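Local coordinates for protein cellulose hydrolase (Bacillus licheniformis, PDB 4YZT) that hydrolyses beta-1,4-glucosidic bonds within cellulose chains as an endoglucanase of glycoside hydrolase family 5, at residues D61-K69 with W318-I328; F148-I159 with T185-V196. All coordinates share one frame; numbering follows the deposited sequence.

Overall arrangement
Interactions 1 and 2 lie at two places on one eight-stranded TIM barrel. Interaction 1 joins helix 57-66, which follows the first barrel strand, to helix 321-330, which follows the eighth. Interaction 2 pairs strands four and five, 155-158 and 194-196, and falls in sequence between the two halves of interaction 1. Their centres lie 27 Å apart; their nearest atoms are about 6 Å apart and do not touch. In interaction 2 the Glu-158 side chain is about 8 Å from a bound glucose unit, and just beyond Ile-159 the chain supplies Asn-161 and Glu-162 to the glycan pocket.

Interaction 1. Residues D61-K69 with W318-I328; sequences DDIRDAGFK and WRDPVVKEIVI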
loop_
_atom_site.group_PDB
_atom_site.type_symbol
_atom_site.label_atom_id
_atom_site.label_comp_id
_atom_site.label_asym_id
_atom_site.label_seq_id
_atom_site.Cartn_x
_atom_site.Cartn_y
_atom_site.Cartn_z
ATOM N N ASP A 61 -1.377 4.757 -19.815
ATOM C CA ASP A 61 -1.424 3.614 -20.714
ATOM C C ASP A 61 -0.903 2.363 -20.007
ATOM O O ASP A 61 -1.410 1.266 -20.231
ATOM C CB ASP A 61 -0.621 3.897 -21.974
ATOM C CG ASP A 61 -1.288 4.923 -22.861
ATOM O OD1 ASP A 61 -2.517 4.822 -23.116
ATOM O OD2 ASP A 61 -0.579 5.842 -23.289
ATOM N N ASP A 62 0.107 2.541 -19.156
ATOM C CA ASP A 62 0.708 1.435 -18.424
ATOM C C ASP A 62 -0.283 0.881 -17.403
ATOM O O ASP A 62 -0.372 -0.330 -17.194
ATOM C CB ASP A 62 2.006 1.880 -17.723
ATOM C CG ASP A 62 3.161 2.135 -18.702
ATOM O OD1 ASP A 62 3.116 1.628 -19.835
ATOM O OD2 ASP A 62 4.125 2.848 -18.328
ATOM N N ILE A 63 -1.044 1.769 -16.771
ATOM C CA ILE A 63 -2.010 1.329 -15.771
ATOM C C ILE A 63 -3.183 0.643 -16.469
ATOM O O ILE A 63 -3.758 -0.323 -15.958
ATOM C CB ILE A 63 -2.496 2.500 -14.922
ATOM C CG1 ILE A 63 -1.295 3.113 -14.192
ATOM C CG2 ILE A 63 -3.518 2.030 -13.898
ATOM C CD1 ILE A 63 -0.581 2.129 -13.249
ATOM N N ARG A 64 -3.525 1.137 -17.647
ATOM C CA ARG A 64 -4.531 0.464 -18.458
ATOM C C ARG A 64 -4.063 -0.941 -18.849
ATOM O O ARG A 64 -4.826 -1.912 -18.755
ATOM C CB ARG A 64 -4.844 1.296 -19.702
ATOM C CG ARG A 64 -6.019 0.814 -20.521
ATOM C CD ARG A 64 -5.963 1.518 -21.862
ATOM N NE ARG A 64 -7.264 1.963 -22.316
ATOM C CZ ARG A 64 -7.453 2.861 -23.276
ATOM N NH1 ARG A 64 -6.415 3.424 -23.907
ATOM N NH2 ARG A 64 -8.691 3.192 -23.609
ATOM N N ASP A 65 -2.807 -1.052 -19.278
ATOM C CA ASP A 65 -2.265 -2.347 -19.692
ATOM C C ASP A 65 -2.390 -3.384 -18.576
ATOM O O ASP A 65 -2.611 -4.566 -18.841
ATOM C CB ASP A 65 -0.794 -2.231 -20.091
ATOM C CG ASP A 65 -0.598 -1.528 -21.407
ATOM O OD1 ASP A 65 -1.605 -1.260 -22.105
ATOM O OD2 ASP A 65 0.574 -1.273 -21.758
ATOM N N ALA A 66 -2.247 -2.921 -17.338
ATOM C CA ALA A 66 -2.297 -3.775 -16.155
ATOM C C ALA A 66 -3.700 -4.339 -15.894
ATOM O O ALA A 66 -3.845 -5.443 -15.362
ATOM C CB ALA A 66 -1.821 -3.002 -14.944
ATOM N N GLY A 67 -4.724 -3.574 -16.261
ATOM C CA GLY A 67 -6.097 -4.023 -16.109
ATOM C C GLY A 67 -6.885 -3.335 -15.008
ATOM O O GLY A 67 -7.946 -3.820 -14.620
ATOM N N PHE A 68 -6.394 -2.209 -14.497
ATOM C CA PHE A 68 -7.203 -1.454 -13.530
ATOM C C PHE A 68 -8.370 -0.787 -14.253
ATOM O O PHE A 68 -8.232 -0.351 -15.397
ATOM C CB PHE A 68 -6.350 -0.433 -12.772
ATOM C CG PHE A 68 -5.349 -1.080 -11.868
ATOM C CD1 PHE A 68 -5.715 -1.470 -10.587
ATOM C CD2 PHE A 68 -4.066 -1.362 -12.320
ATOM C CE1 PHE A 68 -4.803 -2.101 -9.741
ATOM C CE2 PHE A 68 -3.153 -1.991 -11.482
ATOM C CZ PHE A 68 -3.534 -2.360 -10.196
ATOM N N LYS A 69 -9.526 -0.743 -13.602
ATOM C CA LYS A 69 -10.701 -0.111 -14.203
ATOM C C LYS A 69 -10.867 1.347 -13.759
ATOM O O LYS A 69 -11.563 2.134 -14.405
ATOM C CB LYS A 69 -11.967 -0.893 -13.865
ATOM C CG LYS A 69 -12.033 -2.270 -14.506
ATOM C CD LYS A 69 -13.393 -2.897 -14.238
ATOM C CE LYS A 69 -13.486 -4.324 -14.743
ATOM N NZ LYS A 69 -14.821 -4.901 -14.396
ATOM N N TRP A 318 6.217 -3.454 -12.878
ATOM C CA TRP A 318 5.797 -3.625 -11.493
ATOM C C TRP A 318 6.892 -4.293 -10.665
ATOM O O TRP A 318 7.471 -5.278 -11.101
ATOM C CB TRP A 318 4.510 -4.443 -11.450
ATOM C CG TRP A 318 3.385 -3.708 -12.106
ATOM C CD1 TRP A 318 3.122 -3.629 -13.440
ATOM C CD2 TRP A 318 2.397 -2.910 -11.453
ATOM N NE1 TRP A 318 2.021 -2.840 -13.661
ATOM C CE2 TRP A 318 1.548 -2.393 -12.456
ATOM C CE3 TRP A 318 2.142 -2.582 -10.113
ATOM C CZ2 TRP A 318 0.461 -1.570 -12.163
ATOM C CZ3 TRP A 318 1.053 -1.779 -9.828
ATOM C CH2 TRP A 318 0.237 -1.271 -10.848
ATOM N N ARG A 319 7.179 -3.752 -9.480
ATOM C CA ARG A 319 8.257 -4.283 -8.637
ATOM C C ARG A 319 7.926 -5.681 -8.106
ATOM O O ARG A 319 8.816 -6.481 -7.817
ATOM C CB ARG A 319 8.538 -3.330 -7.467
ATOM C CG ARG A 319 9.163 -2.002 -7.883
ATOM C CD ARG A 319 9.326 -1.065 -6.690
ATOM N NE ARG A 319 9.924 0.214 -7.073
ATOM C CZ ARG A 319 9.222 1.287 -7.434
ATOM N NH1 ARG A 319 7.894 1.244 -7.459
ATOM N NH2 ARG A 319 9.853 2.408 -7.762
ATOM N N ASP A 320 6.636 -5.956 -7.967
ATOM C CA ASP A 320 6.140 -7.276 -7.583
ATOM C C ASP A 320 4.993 -7.601 -8.531
ATOM O O ASP A 320 3.860 -7.200 -8.293
ATOM C CB ASP A 320 5.676 -7.287 -6.120
ATOM C CG ASP A 320 5.204 -8.662 -5.650
ATOM O OD1 ASP A 320 5.022 -9.561 -6.494
ATOM O OD2 ASP A 320 5.011 -8.836 -4.428
ATOM N N PRO A 321 5.288 -8.296 -9.630
ATOM C CA PRO A 321 4.255 -8.498 -10.644
ATOM C C PRO A 321 3.152 -9.434 -10.168
ATOM O O PRO A 321 2.014 -9.318 -10.620
ATOM C CB PRO A 321 5.021 -9.130 -11.805
ATOM C CG PRO A 321 6.432 -8.768 -11.564
ATOM C CD PRO A 321 6.614 -8.736 -10.104
ATOM N N VAL A 322 3.502 -10.367 -9.289
ATOM C CA VAL A 322 2.529 -11.332 -8.788
ATOM C C VAL A 322 1.463 -10.644 -7.940
ATOM O O VAL A 322 0.268 -10.897 -8.127
ATOM C CB VAL A 322 3.207 -12.443 -7.967
ATOM C CG1 VAL A 322 2.169 -13.295 -7.245
ATOM C CG2 VAL A 322 4.105 -13.289 -8.870
ATOM N N VAL A 323 1.875 -9.777 -7.016
ATOM C CA VAL A 323 0.884 -9.129 -6.164
ATOM C C VAL A 323 -0.035 -8.245 -7.034
ATOM O O VAL A 323 -1.243 -8.170 -6.781
ATOM C CB VAL A 323 1.533 -8.318 -5.016
ATOM C CG1 VAL A 323 2.097 -6.977 -5.514
ATOM C CG2 VAL A 323 0.529 -8.084 -3.908
ATOM N N LYS A 324 0.518 -7.620 -8.071
ATOM C CA LYS A 324 -0.292 -6.852 -9.013
ATOM C C LYS A 324 -1.332 -7.737 -9.706
ATOM O O LYS A 324 -2.503 -7.368 -9.814
ATOM C CB LYS A 324 0.582 -6.174 -10.077
ATOM C CG LYS A 324 -0.221 -5.354 -11.118
ATOM C CD LYS A 324 -0.438 -6.097 -12.438
ATOM C CE LYS A 324 0.841 -6.214 -13.236
ATOM N NZ LYS A 324 0.607 -6.772 -14.607
ATOM N N GLU A 325 -0.902 -8.900 -10.182
ATOM C CA GLU A 325 -1.824 -9.790 -10.873
ATOM C C GLU A 325 -2.902 -10.303 -9.919
ATOM O O GLU A 325 -4.056 -10.478 -10.321
ATOM C CB GLU A 325 -1.085 -10.968 -11.518
ATOM C CG GLU A 325 -0.062 -10.589 -12.594
ATOM C CD GLU A 325 -0.648 -9.856 -13.799
ATOM O OE1 GLU A 325 -1.890 -9.782 -13.948
ATOM O OE2 GLU A 325 0.159 -9.368 -14.623
ATOM N N ILE A 326 -2.526 -10.527 -8.662
ATOM C CA ILE A 326 -3.482 -10.923 -7.644
ATOM C C ILE A 326 -4.574 -9.859 -7.493
ATOM O O ILE A 326 -5.754 -10.189 -7.448
ATOM C CB ILE A 326 -2.787 -11.180 -6.294
ATOM C CG1 ILE A 326 -2.131 -12.562 -6.316
ATOM C CG2 ILE A 326 -3.774 -11.099 -5.141
ATOM C CD1 ILE A 326 -1.189 -12.824 -5.143
ATOM N N VAL A 327 -4.185 -8.587 -7.438
ATOM C CA VAL A 327 -5.165 -7.506 -7.279
ATOM C C VAL A 327 -6.108 -7.417 -8.485
ATOM O O VAL A 327 -7.316 -7.271 -8.329
ATOM C CB VAL A 327 -4.454 -6.144 -7.062
ATOM C CG1 VAL A 327 -5.421 -4.969 -7.240
ATOM C CG2 VAL A 327 -3.808 -6.100 -5.672
ATOM N N ILE A 328 -5.545 -7.532 -9.679
ATOM C CA ILE A 328 -6.308 -7.526 -10.924
ATOM C C ILE A 328 -7.366 -8.639 -10.985
ATOM O O ILE A 328 -8.517 -8.402 -11.369
ATOM C CB ILE A 328 -5.345 -7.657 -12.124
ATOM C CG1 ILE A 328 -4.476 -6.401 -12.203
ATOM C CG2 ILE A 328 -6.106 -7.906 -13.436
ATOM C CD1 ILE A 328 -5.275 -5.117 -12.254
HETATM O O HOH W 1 1.492 -2.225 -16.447
HETATM O O HOH W 2 -2.065 -7.405 -15.770
#
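Gly-67 and Ile-328 bring the two backbones closest, CA to CA 6.3 Å, where helix 57-66 ends in a Schellman motif beside the last turns of helix 321-330. Into this approach Ile-328 sends its longer branch: with CG1 beside the backbone N (chi1 -66°), CD1 lies over the middle of the Phe-68 ring. The CH-pi distance from CD1 to the ring centroid of Phe-68 is 3.7 Å, only 5° off the normal. The same methyl rests 3.4 Å from Ala-66 O, wedged between the ring and the chain that leads to it. Val-327 CG1 adds a contact at Phe-68 CE1. Together these residues join the helix that follows the first barrel strand to the one that follows the eighth, one of the places where the TIM barrel's ring of helices closes; Trp-35 and Trp-303, from those two strands, also pack on Phe-68. Trp-318 approaches Phe-68 from the opposite direction, its CH2 3.5 Å from CE2 of the phenyl ring. The planes are 30° apart but slid so far that the rings barely overlap. Ala-66 CB sits 3.9 Å from Trp-318 CZ2, the atom that Ile-63 CD1 also meets, while Lys-324 lays CG over the centre of a face of the indole. Polar atoms are linked through water. One water, in the indole plane, accepts from Trp-318 NE1 at 2.9 Å and donates to Asp-62 O. Another, receiving a bond from Lys-324 NZ, lies 2.7 Å from Ala-66 O; the lysine also forms a salt bridge with Glu-325. Arg-332 reaches both Gly-67 O and Ile-328 O.

Interaction 2. Residues F148-I159 with T185-V196; sequences FKNKSERLLFEI and TGGKNGQRLVIV
Arg-192 plugs a hollow that residues 149-155 line with backbone carbonyls, where two type I turns follow one another, Phe-148 to Lys-151 and Ser-152 to Leu-155. Bent at chi3 (-51°), its chain presents the guanidinium edge to four oxygens, all near its plane. NH2 gives a nearly straight bond of 2.8 Å to Lys-151 O and a more bent one to Lys-149 O; NH1 serves Ser-152 O and, at 2.9 Å, Leu-155 O. The remaining N-H, on NE, runs 2.9 Å to Asn-189 OD1, so that partners all round the edge fix the group's rotation. Asn-189 is itself anchored through ND2 to Ala-145 O and to Thr-185 OG1, which is also hydrogen-bonded to Ile-182 O. Behind the charged head, Arg-192 CD rests over the centre of the Phe-157 ring, 3.5 Å from its centroid.

Two lysines extend the fit. Lys-149, fully extended, slides CE past Gly-187, whose lack of a side chain makes room for it, and ends with NZ 2.7 Å from Thr-185 O. Lys-188, bent at chi3 and chi4, brings CE within 3.2 Å of Lys-151 O.

Beyond the plug, strands 155-158 and 194-196 run parallel, 31° apart, with Phe-157 accepting from Ile-195 N and donating to Leu-193 O. Leu-156 and Leu-193 lie side by side, and Ile-195 CD1 tucks against Leu-156 CD2. Ile-159 CD1 presses on Val-194 CG1 at 3.6 Å. In this beta-alpha-beta crossover, helix 168-184 packs on Val-194 and Ile-159 through Leu-179, Leu-174 and Ile-182, Trp-141 of helix 130-147 meets Phe-157, and strand 110-114 continues the barrel through backbone hydrogen bonds between Leu-113 and both Leu-156 and Glu-158.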
loop_
_atom_site.group_PDB
_atom_site.type_symbol
_atom_site.label_atom_id
_atom_site.label_comp_id
_atom_site.label_asym_id
_atom_site.label_seq_id
_atom_site.Cartn_x
_atom_site.Cartn_y
_atom_site.Cartn_z
ATOM N N PHE A 148 -14.786 21.288 -14.083
ATOM C CA PHE A 148 -14.993 19.895 -14.471
ATOM C C PHE A 148 -16.475 19.538 -14.637
ATOM O O PHE A 148 -16.830 18.369 -14.758
ATOM C CB PHE A 148 -14.320 18.979 -13.435
ATOM C CG PHE A 148 -12.813 19.052 -13.469
ATOM C CD1 PHE A 148 -12.088 18.202 -14.301
ATOM C CD2 PHE A 148 -12.123 19.979 -12.693
ATOM C CE1 PHE A 148 -10.683 18.260 -14.348
ATOM C CE2 PHE A 148 -10.725 20.046 -12.733
ATOM C CZ PHE A 148 -10.006 19.187 -13.573
ATOM N N LYS A 149 -17.321 20.560 -14.667
ATOM C CA LYS A 149 -18.776 20.390 -14.748
ATOM C C LYS A 149 -19.260 19.506 -15.917
ATOM O O LYS A 149 -20.202 18.718 -15.770
ATOM C CB LYS A 149 -19.431 21.769 -14.848
ATOM C CG LYS A 149 -20.932 21.729 -15.112
ATOM C CD LYS A 149 -21.549 23.126 -15.102
ATOM C CE LYS A 149 -23.017 23.064 -15.502
ATOM N NZ LYS A 149 -23.697 24.397 -15.434
ATOM N N ASN A 150 -18.600 19.632 -17.065
ATOM C CA ASN A 150 -19.071 19.021 -18.301
ATOM C C ASN A 150 -18.380 17.726 -18.672
ATOM O O ASN A 150 -18.630 17.168 -19.754
ATOM C CB ASN A 150 -18.920 20.026 -19.437
ATOM C CG ASN A 150 -19.770 21.246 -19.217
ATOM O OD1 ASN A 150 -20.950 21.132 -18.870
ATOM N ND2 ASN A 150 -19.176 22.424 -19.372
ATOM N N LYS A 151 -17.507 17.252 -17.782
ATOM C CA LYS A 151 -16.828 15.980 -17.970
ATOM C C LYS A 151 -17.799 14.810 -17.854
ATOM O O LYS A 151 -18.836 14.916 -17.185
ATOM C CB LYS A 151 -15.704 15.825 -16.951
ATOM C CG LYS A 151 -14.659 16.950 -17.003
ATOM C CD LYS A 151 -13.924 16.973 -18.359
ATOM C CE LYS A 151 -12.907 18.127 -18.387
ATOM N NZ LYS A 151 -12.162 18.238 -19.686
ATOM N N SER A 152 -17.467 13.687 -18.479
ATOM C CA SER A 152 -18.382 12.552 -18.462
ATOM C C SER A 152 -18.616 12.037 -17.039
ATOM O O SER A 152 -17.873 12.374 -16.090
ATOM C CB SER A 152 -17.866 11.423 -19.351
ATOM O OG SER A 152 -17.240 10.392 -18.598
ATOM N N GLU A 153 -19.652 11.213 -16.909
ATOM C CA GLU A 153 -20.079 10.661 -15.625
ATOM C C GLU A 153 -19.065 9.676 -15.034
ATOM O O GLU A 153 -19.248 9.198 -13.908
ATOM C CB GLU A 153 -21.442 9.970 -15.786
ATOM C CG GLU A 153 -21.384 8.750 -16.718
ATOM C CD GLU A 153 -22.758 8.250 -17.172
ATOM O OE1 GLU A 153 -23.554 7.791 -16.322
ATOM O OE2 GLU A 153 -23.038 8.317 -18.388
ATOM N N ARG A 154 -18.017 9.353 -15.795
ATOM C CA ARG A 154 -16.950 8.509 -15.263
ATOM C C ARG A 154 -16.016 9.307 -14.356
ATOM O O ARG A 154 -15.136 8.736 -13.712
ATOM C CB ARG A 154 -16.154 7.841 -16.389
ATOM C CG ARG A 154 -16.985 6.814 -17.162
ATOM C CD ARG A 154 -16.176 5.857 -18.022
ATOM N NE ARG A 154 -17.094 4.883 -18.620
ATOM C CZ ARG A 154 -16.782 3.641 -18.995
ATOM N NH1 ARG A 154 -15.545 3.169 -18.855
ATOM N NH2 ARG A 154 -17.726 2.866 -19.516
ATOM N N LEU A 155 -16.216 10.617 -14.274
ATOM C CA LEU A 155 -15.444 11.401 -13.310
ATOM C C LEU A 155 -16.266 11.613 -12.039
ATOM O O LEU A 155 -17.402 12.098 -12.088
ATOM C CB LEU A 155 -15.002 12.744 -13.909
ATOM C CG LEU A 155 -14.241 13.704 -12.965
ATOM C CD1 LEU A 155 -12.888 13.143 -12.503
ATOM C CD2 LEU A 155 -14.067 15.059 -13.628
ATOM N N LEU A 156 -15.676 11.219 -10.915
ATOM C CA LEU A 156 -16.270 11.344 -9.588
ATOM C C LEU A 156 -15.536 12.439 -8.814
ATOM O O LEU A 156 -14.332 12.627 -8.998
ATOM C CB LEU A 156 -16.189 10.020 -8.813
ATOM C CG LEU A 156 -16.970 8.785 -9.307
ATOM C CD1 LEU A 156 -16.235 8.086 -10.438
ATOM C CD2 LEU A 156 -17.213 7.802 -8.168
ATOM N N PHE A 157 -16.251 13.162 -7.955
ATOM C CA PHE A 157 -15.604 14.123 -7.050
ATOM C C PHE A 157 -15.543 13.557 -5.637
ATOM O O PHE A 157 -16.560 13.085 -5.119
ATOM C CB PHE A 157 -16.353 15.463 -6.979
ATOM C CG PHE A 157 -16.391 16.253 -8.267
ATOM C CD1 PHE A 157 -15.492 16.032 -9.285
ATOM C CD2 PHE A 157 -17.354 17.244 -8.435
ATOM C CE1 PHE A 157 -15.552 16.785 -10.471
ATOM C CE2 PHE A 157 -17.425 17.997 -9.609
ATOM C CZ PHE A 157 -16.519 17.767 -10.624
ATOM N N GLU A 158 -14.373 13.632 -5.008
ATOM C CA GLU A 158 -14.224 13.290 -3.592
ATOM C C GLU A 158 -13.950 14.565 -2.781
ATOM O O GLU A 158 -12.939 15.235 -2.976
ATOM C CB GLU A 158 -13.107 12.268 -3.383
ATOM C CG GLU A 158 -12.840 11.979 -1.905
ATOM C CD GLU A 158 -11.634 11.063 -1.692
ATOM O OE1 GLU A 158 -10.893 10.813 -2.666
ATOM O OE2 GLU A 158 -11.425 10.610 -0.546
ATOM N N ILE A 159 -14.868 14.906 -1.885
ATOM C CA ILE A 159 -14.825 16.197 -1.183
ATOM C C ILE A 159 -13.497 16.520 -0.460
ATOM O O ILE A 159 -12.938 17.602 -0.669
ATOM C CB ILE A 159 -15.986 16.291 -0.174
ATOM C CG1 ILE A 159 -17.323 16.132 -0.906
ATOM C CG2 ILE A 159 -15.973 17.632 0.567
ATOM C CD1 ILE A 159 -17.509 17.150 -2.023
ATOM N N THR A 185 -24.021 24.072 -9.162
ATOM C CA THR A 185 -23.444 24.449 -10.447
ATOM C C THR A 185 -24.249 23.857 -11.608
ATOM O O THR A 185 -24.139 24.318 -12.744
ATOM C CB THR A 185 -21.963 24.023 -10.571
ATOM O OG1 THR A 185 -21.844 22.602 -10.413
ATOM C CG2 THR A 185 -21.124 24.732 -9.517
ATOM N N GLY A 186 -25.065 22.847 -11.317
ATOM C CA GLY A 186 -25.987 22.293 -12.301
ATOM C C GLY A 186 -25.371 21.475 -13.429
ATOM O O GLY A 186 -24.238 21.015 -13.331
ATOM N N GLY A 187 -26.125 21.301 -14.516
ATOM C CA GLY A 187 -25.680 20.451 -15.615
ATOM C C GLY A 187 -25.361 19.041 -15.132
ATOM O O GLY A 187 -26.101 18.489 -14.319
ATOM N N LYS A 188 -24.264 18.460 -15.612
ATOM C CA LYS A 188 -23.896 17.103 -15.203
ATOM C C LYS A 188 -23.485 17.007 -13.724
ATOM O O LYS A 188 -23.512 15.917 -13.144
ATOM C CB LYS A 188 -22.775 16.555 -16.096
ATOM C CG LYS A 188 -23.230 16.298 -17.540
ATOM C CD LYS A 188 -22.125 15.673 -18.398
ATOM C CE LYS A 188 -21.813 14.236 -17.977
ATOM N NZ LYS A 188 -22.737 13.233 -18.592
ATOM N N ASN A 189 -23.122 18.135 -13.109
ATOM C CA ASN A 189 -22.808 18.138 -11.682
ATOM C C ASN A 189 -24.064 17.899 -10.848
ATOM O O ASN A 189 -23.985 17.620 -9.651
ATOM C CB ASN A 189 -22.142 19.452 -11.267
ATOM C CG ASN A 189 -20.677 19.502 -11.648
ATOM O OD1 ASN A 189 -20.117 18.502 -12.085
ATOM N ND2 ASN A 189 -20.043 20.657 -11.457
ATOM N N GLY A 190 -25.226 18.012 -11.487
ATOM C CA GLY A 190 -26.480 17.707 -10.821
ATOM C C GLY A 190 -26.582 16.233 -10.472
ATOM O O GLY A 190 -27.203 15.862 -9.472
ATOM N N GLN A 191 -25.956 15.388 -11.285
ATOM C CA GLN A 191 -26.043 13.950 -11.072
ATOM C C GLN A 191 -24.696 13.274 -10.849
ATOM O O GLN A 191 -24.635 12.054 -10.654
ATOM C CB GLN A 191 -26.746 13.289 -12.262
ATOM C CG GLN A 191 -28.178 13.767 -12.469
ATOM C CD GLN A 191 -29.077 13.392 -11.306
ATOM O OE1 GLN A 191 -29.006 12.274 -10.782
ATOM N NE2 GLN A 191 -29.927 14.323 -10.890
ATOM N N ARG A 192 -23.615 14.047 -10.864
ATOM C CA ARG A 192 -22.288 13.453 -10.721
ATOM C C ARG A 192 -22.154 12.733 -9.380
ATOM O O ARG A 192 -22.682 13.195 -8.364
ATOM C CB ARG A 192 -21.197 14.516 -10.866
ATOM C CG ARG A 192 -19.791 13.928 -10.930
ATOM C CD ARG A 192 -18.740 14.984 -11.239
ATOM N NE ARG A 192 -19.105 15.759 -12.409
ATOM C CZ ARG A 192 -18.975 15.338 -13.666
ATOM N NH1 ARG A 192 -18.494 14.131 -13.925
ATOM N NH2 ARG A 192 -19.344 16.123 -14.661
ATOM N N LEU A 193 -21.504 11.576 -9.387
ATOM C CA LEU A 193 -21.245 10.869 -8.133
ATOM C C LEU A 193 -20.272 11.679 -7.271
ATOM O O LEU A 193 -19.228 12.113 -7.741
ATOM C CB LEU A 193 -20.703 9.462 -8.401
ATOM C CG LEU A 193 -21.720 8.514 -9.053
ATOM C CD1 LEU A 193 -21.072 7.180 -9.371
ATOM C CD2 LEU A 193 -22.945 8.325 -8.148
ATOM N N VAL A 194 -20.646 11.904 -6.013
ATOM C CA VAL A 194 -19.822 12.657 -5.084
ATOM C C VAL A 194 -19.485 11.771 -3.885
ATOM O O VAL A 194 -20.377 11.164 -3.277
ATOM C CB VAL A 194 -20.538 13.957 -4.615
ATOM C CG1 VAL A 194 -19.704 14.683 -3.564
ATOM C CG2 VAL A 194 -20.806 14.862 -5.809
ATOM N N ILE A 195 -18.199 11.697 -3.552
ATOM C CA ILE A 195 -17.718 10.769 -2.533
ATOM C C ILE A 195 -17.493 11.463 -1.195
ATOM O O ILE A 195 -16.714 12.408 -1.112
ATOM C CB ILE A 195 -16.400 10.105 -2.981
ATOM C CG1 ILE A 195 -16.580 9.428 -4.353
ATOM C CG2 ILE A 195 -15.929 9.076 -1.945
ATOM C CD1 ILE A 195 -15.253 9.216 -5.098
ATOM N N VAL A 196 -18.155 10.964 -0.154
ATOM C CA VAL A 196 -18.067 11.541 1.186
ATOM C C VAL A 196 -17.731 10.481 2.223
ATOM O O VAL A 196 -18.002 9.290 2.030
ATOM C CB VAL A 196 -19.396 12.239 1.604
ATOM C CG1 VAL A 196 -19.582 13.536 0.837
ATOM C CG2 VAL A 196 -20.595 11.303 1.388
HETATM O O HOH W 3 -22.967 19.714 -17.724
HETATM O O HOH W 4 -19.833 10.692 -11.654
HETATM O O HOH W 5 -21.425 10.795 -19.120
#